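Local coordinates for probable transcriptional regulator WhiB7 (Mycobacterium tuberculosis, PDB 7KUG), which acts as a transcriptional regulator that binds a [4Fe-4S] cluster, is probably redox-responsive and up-regulates at least ten genes on overproduction, at residues A[46-49]-A[50-53]; A[16-19]-A[20-23]; A[59-63]-A[64-68]. The protein carries 2 engineered substitutions. One frame throughout, in Å; residues are numbered along the deposited sequence. Where two conformers were deposited one is given.

Contact 1: A[46-49]-A[50-53]; sequences CPIR and RQCL. With SF4 (iron/sulfur cluster), chain E.
Ile48 O accepts the backbone N-H of Cys52, 2.8 Å from Cys52 N, just where Cys52 turns its SG to the [4Fe-4S] cluster. Cys46 and Cys52 meet through this cluster and not directly. Cys46 SG lies 2.3 Å from FE1, and Cys52 SG holds FE3 at a similar length. In both cysteines SG stands opposite the backbone N (chi1 -176° and -178°), which carries the sulfur out to the cluster. Between them Arg49 sets its backbone against the cluster, with CA 3.7 Å from the sulfide S2. Cys46 SG also accepts a hydrogen bond from Ile48 N, 3.5 Å long, within a type I turn from Cys46 to Arg49. The turn runs straight into helix 49-59, with Ile48 at the N-cap. Cys46 and Cys52 belong to the four-cysteine cluster site of the WhiB family. Next out, a second helical bond holds Leu53 N to Arg49 O at 3.0 Å. On the outer side, Arg49 NH1 sits over one face of the Arg50 guanidinium, 3.6 Å from Arg50 NH2, with the two planes 67° apart. These are like charges close together. Arg49 NH2 is hydrogen-bonded to the backbone oxygen of Val44.

Contact 2: A[16-19]-A[20-23]; sequences PVLP and CHVG. With SF4 (iron/sulfur cluster), chain E.
Leu18 and His21 lie side by side and point the same way, and they form the close-packed part of this turn. Leu18 CD1 comes within 3.6 Å of His21 CE1, and Leu18 CB lies 3.7 Å from His21 ND1. The leucine methyl approaches the imidazole obliquely. The same CD1 also reaches the cluster, 4.0 Å from the sulfide S4, so one side chain touches both the ring and the cofactor. Pro19 adds a second apolar surface, with its CD 3.7 Å from the sulfide S3. Cys20 then binds the iron FE2 through SG at 2.3 Å. Its SG sits between the backbone N and the carbonyl carbon (chi1 63°), which turns the sulfur back toward the cluster.

The backbone here makes a short 3-10 turn, and it places this N-terminal cysteine ligand of the WhiB-type cluster site. Two bonds hold it. His21 N donates to Leu18 O at 2.9 Å, and Val22 N donates to Pro19 O at 3.0 Å.

The other side is looser. Val22 is exposed, and its side chain meets the preceding segment at the Pro19 carbonyl, without touching any side chain of 16-19. The chain before Leu18 likewise makes no side-chain contact with 20-23. His21 is different again: its NE2 is hydrogen-bonded to the backbone of another protein chain, which also packs against Leu18 and Cys20.

Contact 3: A[59-63]-A[64-68]; sequences RAEPW and GVWGG. With SF4 (iron/sulfur cluster), chain E.
This is a buried local contact in the loop that leads from helix 49-59 into strand 65-66, the first strand of a three-stranded antiparallel sheet. A Schellman motif with Ala60 as its C-prime residue ends the helix, and the chain then turns back so that Trp66 lies against Glu61. The main contact is a CH-pi interaction: Glu61 CG stands 3.7 Å from the centroid of the six-membered ring of Trp66, 19° off the ring normal. The carboxylate follows the same face. Its plane is 14° from that of the indole, and Glu61 CD is 3.4 Å from Trp66 CZ2. The bend in the Glu61 chain at chi2 (-65°) lays the carboxylate over the ring in this way.

Arg59 fixes the carboxylate from one side. It makes a side-on salt bridge in which NE and NH2 both go to Glu61 OE2, with NE at 2.7 Å on the anti lone pair. Arg59 NH2 also lies 3.2 Å from Trp66 CZ3. Glu61 has further partners on another protein chain, a basic side chain at OE2 and a polar one at OE1.

Trp63 projects from the loop, meets Phe29, and gives its NE1 to the backbone of that other chain. Farther along, Gly67 belongs to the cluster pocket, its CA 3.5 Å from the sulfide S2. The indole is held at its other end by a nearly straight hydrogen bond, Trp66 NE1 to Trp63 O at 2.9 Å, close to the ring plane.

Along the chain, contact 2 comes first, then contact 1, then contact 3. All three touch the same [4Fe-4S] cluster. Contact 2 precedes helix 33-43, contact 1 opens helix 49-59, and contact 3 joins the end of that helix to strand 65-66. Contacts 1 and 2 have centres about 12 Å apart and meet where Cys46 packs on Leu18 and Pro19. The centres of contacts 1 and 3 are also about 12 Å apart, and Leu53 and Cys52 pack on the turn at Gly67. Contacts 2 and 3 do not touch: their centres are about 16 Å apart, and the cluster lies between them. The cofactor thus ties the N-terminal loop to the helix and sheet.

Contact 1: A[46-49]-A[50-53]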
# COMPACT_ATOMS: atom_id res chain seq x y z
N CYS A 46 11.61 -15.93 -2.02
CA CYS A 46 11.69 -14.68 -2.81
C CYS A 46 13.14 -14.31 -3.10
O CYS A 46 13.97 -14.24 -2.21
CB CYS A 46 11.02 -13.52 -2.08
SG CYS A 46 11.04 -12.04 -3.11
N PRO A 47 13.48 -14.03 -4.38
CA PRO A 47 14.87 -13.69 -4.72
C PRO A 47 15.36 -12.35 -4.14
O PRO A 47 16.57 -12.15 -4.06
CB PRO A 47 14.85 -13.66 -6.26
CG PRO A 47 13.42 -13.40 -6.64
CD PRO A 47 12.59 -14.04 -5.54
N ILE A 48 14.45 -11.46 -3.73
CA ILE A 48 14.79 -10.14 -3.13
C ILE A 48 14.34 -10.07 -1.66
O ILE A 48 14.20 -8.95 -1.13
CB ILE A 48 14.22 -8.98 -3.96
CG1 ILE A 48 12.69 -8.94 -3.94
CG2 ILE A 48 14.76 -9.02 -5.38
CD1 ILE A 48 12.11 -7.69 -4.56
N ARG A 49 14.15 -11.21 -0.99
CA ARG A 49 13.56 -11.25 0.37
C ARG A 49 14.31 -10.31 1.32
O ARG A 49 13.69 -9.50 2.00
CB ARG A 49 13.55 -12.68 0.91
CG ARG A 49 12.73 -12.82 2.19
CD ARG A 49 12.92 -14.19 2.80
NE ARG A 49 14.16 -14.24 3.55
CZ ARG A 49 14.88 -15.34 3.77
NH1 ARG A 49 15.97 -15.27 4.51
NH2 ARG A 49 14.51 -16.50 3.23
N ARG A 50 15.64 -10.40 1.39
CA ARG A 50 16.41 -9.60 2.38
C ARG A 50 16.36 -8.11 2.02
O ARG A 50 16.38 -7.30 2.96
CB ARG A 50 17.84 -10.10 2.47
CG ARG A 50 17.94 -11.48 3.10
CD ARG A 50 19.33 -11.71 3.64
NE ARG A 50 19.33 -12.90 4.47
CZ ARG A 50 19.56 -14.11 4.02
NH1 ARG A 50 19.85 -14.28 2.74
NH2 ARG A 50 19.51 -15.13 4.85
N GLN A 51 16.34 -7.80 0.73
CA GLN A 51 16.23 -6.40 0.23
C GLN A 51 14.84 -5.84 0.60
O GLN A 51 14.79 -4.69 1.07
CB GLN A 51 16.56 -6.39 -1.26
CG GLN A 51 17.97 -6.91 -1.56
CD GLN A 51 18.00 -8.33 -2.08
OE1 GLN A 51 17.57 -9.28 -1.42
NE2 GLN A 51 18.54 -8.49 -3.28
N CYS A 52 13.79 -6.64 0.43
CA CYS A 52 12.39 -6.25 0.76
C CYS A 52 12.32 -5.96 2.26
O CYS A 52 11.75 -4.93 2.67
CB CYS A 52 11.40 -7.35 0.35
SG CYS A 52 9.65 -6.97 0.65
N LEU A 53 12.91 -6.83 3.08
CA LEU A 53 12.92 -6.68 4.55
C LEU A 53 13.64 -5.38 4.90
O LEU A 53 13.13 -4.63 5.72
CB LEU A 53 13.59 -7.89 5.20
CG LEU A 53 13.67 -7.87 6.72
CD1 LEU A 53 12.28 -7.80 7.33
CD2 LEU A 53 14.42 -9.08 7.25
FE1 SF4 E . 9.40 -10.96 -1.90
FE2 SF4 E . 6.90 -9.91 -1.97
FE3 SF4 E . 8.85 -8.82 -0.36
FE4 SF4 E . 7.76 -11.27 0.25
S1 SF4 E . 6.76 -9.28 0.10
S2 SF4 E . 9.86 -10.69 0.24
S3 SF4 E . 7.48 -12.07 -1.75
S4 SF4 E . 8.79 -8.94 -2.52

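Contact 2: A[16-19]-A[20-23]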
# COMPACT_ATOMS: atom_id res chain seq x y z
N PRO A 16 10.75 -11.72 -13.61
CA PRO A 16 11.27 -12.23 -12.33
C PRO A 16 10.20 -12.41 -11.25
O PRO A 16 10.00 -11.48 -10.48
CB PRO A 16 12.26 -11.14 -11.87
CG PRO A 16 11.65 -9.88 -12.43
CD PRO A 16 11.13 -10.31 -13.79
N VAL A 17 9.54 -13.58 -11.19
CA VAL A 17 8.32 -13.78 -10.36
C VAL A 17 8.68 -13.54 -8.89
O VAL A 17 9.68 -14.12 -8.38
CB VAL A 17 7.65 -15.16 -10.57
CG1 VAL A 17 7.70 -16.02 -9.31
CG2 VAL A 17 6.21 -15.00 -11.05
N LEU A 18 7.92 -12.68 -8.23
CA LEU A 18 7.91 -12.60 -6.75
C LEU A 18 6.73 -13.42 -6.24
O LEU A 18 5.64 -13.37 -6.81
CB LEU A 18 7.83 -11.13 -6.33
CG LEU A 18 8.85 -10.21 -6.98
CD1 LEU A 18 8.70 -8.78 -6.50
CD2 LEU A 18 10.27 -10.70 -6.73
N PRO A 19 6.91 -14.18 -5.14
CA PRO A 19 5.81 -14.91 -4.54
C PRO A 19 4.56 -14.05 -4.29
O PRO A 19 3.46 -14.56 -4.34
CB PRO A 19 6.43 -15.46 -3.25
CG PRO A 19 7.88 -15.66 -3.62
CD PRO A 19 8.21 -14.48 -4.52
N CYS A 20 4.73 -12.76 -3.97
CA CYS A 20 3.57 -11.93 -3.57
C CYS A 20 2.83 -11.41 -4.82
O CYS A 20 1.86 -10.66 -4.66
CB CYS A 20 4.00 -10.80 -2.65
SG CYS A 20 5.15 -9.62 -3.40
N HIS A 21 3.24 -11.87 -6.01
CA HIS A 21 2.47 -11.73 -7.28
C HIS A 21 1.53 -12.92 -7.48
O HIS A 21 0.81 -12.95 -8.48
CB HIS A 21 3.43 -11.52 -8.45
CG HIS A 21 4.15 -10.21 -8.36
ND1 HIS A 21 5.43 -10.03 -8.86
CD2 HIS A 21 3.79 -9.04 -7.78
CE1 HIS A 21 5.82 -8.79 -8.61
NE2 HIS A 21 4.83 -8.17 -7.96
N VAL A 22 1.52 -13.86 -6.53
CA VAL A 22 0.66 -15.07 -6.55
C VAL A 22 -0.50 -14.88 -5.56
O VAL A 22 -0.29 -14.34 -4.47
CB VAL A 22 1.49 -16.32 -6.23
CG1 VAL A 22 0.62 -17.57 -6.22
CG2 VAL A 22 2.66 -16.46 -7.19
N GLY A 23 -1.70 -15.31 -5.96
CA GLY A 23 -2.92 -15.18 -5.14
C GLY A 23 -3.31 -13.74 -4.88
O GLY A 23 -3.04 -12.86 -5.71
FE1 SF4 E . 9.40 -10.96 -1.90
FE2 SF4 E . 6.90 -9.91 -1.97
FE3 SF4 E . 8.85 -8.82 -0.36
FE4 SF4 E . 7.76 -11.27 0.25
S1 SF4 E . 6.76 -9.28 0.10
S2 SF4 E . 9.86 -10.69 0.24
S3 SF4 E . 7.48 -12.07 -1.75
S4 SF4 E . 8.79 -8.94 -2.52

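Contact 3: A[59-63]-A[64-68]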
# COMPACT_ATOMS: atom_id res chain seq x y z
N ARG A 59 11.52 2.17 5.70
CA ARG A 59 10.26 2.95 5.54
C ARG A 59 9.41 2.87 6.81
O ARG A 59 8.43 3.63 6.90
CB ARG A 59 9.48 2.44 4.33
CG ARG A 59 10.14 2.73 2.99
CD ARG A 59 9.20 2.46 1.84
NE ARG A 59 8.58 1.16 1.95
CZ ARG A 59 9.09 0.03 1.47
NH1 ARG A 59 10.25 0.04 0.82
NH2 ARG A 59 8.44 -1.11 1.64
N ALA A 60 9.74 1.97 7.74
CA ALA A 60 8.96 1.73 8.98
C ALA A 60 7.52 1.36 8.62
O ALA A 60 6.58 2.01 9.11
CB ALA A 60 9.04 2.96 9.88
N GLU A 61 7.33 0.33 7.79
CA GLU A 61 5.98 -0.13 7.38
C GLU A 61 5.16 -0.42 8.62
O GLU A 61 5.61 -1.06 9.57
CB GLU A 61 6.07 -1.33 6.43
CG GLU A 61 6.63 -0.98 5.07
CD GLU A 61 5.78 -0.03 4.25
OE1 GLU A 61 4.62 0.20 4.63
OE2 GLU A 61 6.28 0.45 3.22
N PRO A 62 3.92 0.10 8.68
CA PRO A 62 3.10 -0.02 9.88
C PRO A 62 2.51 -1.41 10.14
O PRO A 62 2.13 -1.69 11.25
CB PRO A 62 1.96 0.97 9.64
CG PRO A 62 1.91 1.15 8.14
CD PRO A 62 3.33 0.98 7.66
N TRP A 63 2.37 -2.20 9.08
CA TRP A 63 1.74 -3.54 9.15
C TRP A 63 2.09 -4.32 7.89
O TRP A 63 2.75 -3.76 7.02
CB TRP A 63 0.22 -3.47 9.40
CG TRP A 63 -0.64 -3.13 8.22
CD1 TRP A 63 -0.36 -2.31 7.17
CD2 TRP A 63 -1.99 -3.59 8.01
NE1 TRP A 63 -1.42 -2.24 6.31
CE2 TRP A 63 -2.44 -3.01 6.80
CE3 TRP A 63 -2.86 -4.44 8.71
CZ2 TRP A 63 -3.72 -3.25 6.29
CZ3 TRP A 63 -4.12 -4.68 8.19
CH2 TRP A 63 -4.54 -4.09 7.00
N GLY A 64 1.67 -5.58 7.87
CA GLY A 64 1.79 -6.47 6.71
C GLY A 64 3.04 -7.32 6.80
O GLY A 64 3.89 -7.11 7.71
N VAL A 65 3.15 -8.26 5.87
CA VAL A 65 4.33 -9.17 5.78
C VAL A 65 5.24 -8.63 4.68
O VAL A 65 4.80 -8.46 3.54
CB VAL A 65 3.91 -10.63 5.57
CG1 VAL A 65 5.11 -11.51 5.23
CG2 VAL A 65 3.18 -11.15 6.80
N TRP A 66 6.48 -8.38 5.05
CA TRP A 66 7.51 -7.86 4.14
C TRP A 66 8.77 -8.69 4.42
O TRP A 66 9.08 -8.85 5.60
CB TRP A 66 7.79 -6.37 4.39
CG TRP A 66 6.60 -5.48 4.41
CD1 TRP A 66 5.68 -5.36 5.41
CD2 TRP A 66 6.20 -4.54 3.39
NE1 TRP A 66 4.74 -4.43 5.09
CE2 TRP A 66 5.03 -3.91 3.86
CE3 TRP A 66 6.72 -4.17 2.15
CZ2 TRP A 66 4.37 -2.93 3.11
CZ3 TRP A 66 6.08 -3.19 1.42
CH2 TRP A 66 4.91 -2.59 1.89
N GLY A 67 9.45 -9.16 3.38
CA GLY A 67 10.70 -9.92 3.54
C GLY A 67 10.51 -11.10 4.48
O GLY A 67 11.46 -11.44 5.20
N GLY A 68 9.29 -11.66 4.51
CA GLY A 68 8.94 -12.86 5.29
C GLY A 68 8.85 -12.58 6.77
O GLY A 68 8.90 -13.54 7.56
FE1 SF4 E . 9.40 -10.96 -1.90
FE2 SF4 E . 6.90 -9.91 -1.97
FE3 SF4 E . 8.85 -8.82 -0.36
FE4 SF4 E . 7.76 -11.27 0.25
S1 SF4 E . 6.76 -9.28 0.10
S2 SF4 E . 9.86 -10.69 0.24
S3 SF4 E . 7.48 -12.07 -1.75
S4 SF4 E . 8.79 -8.94 -2.52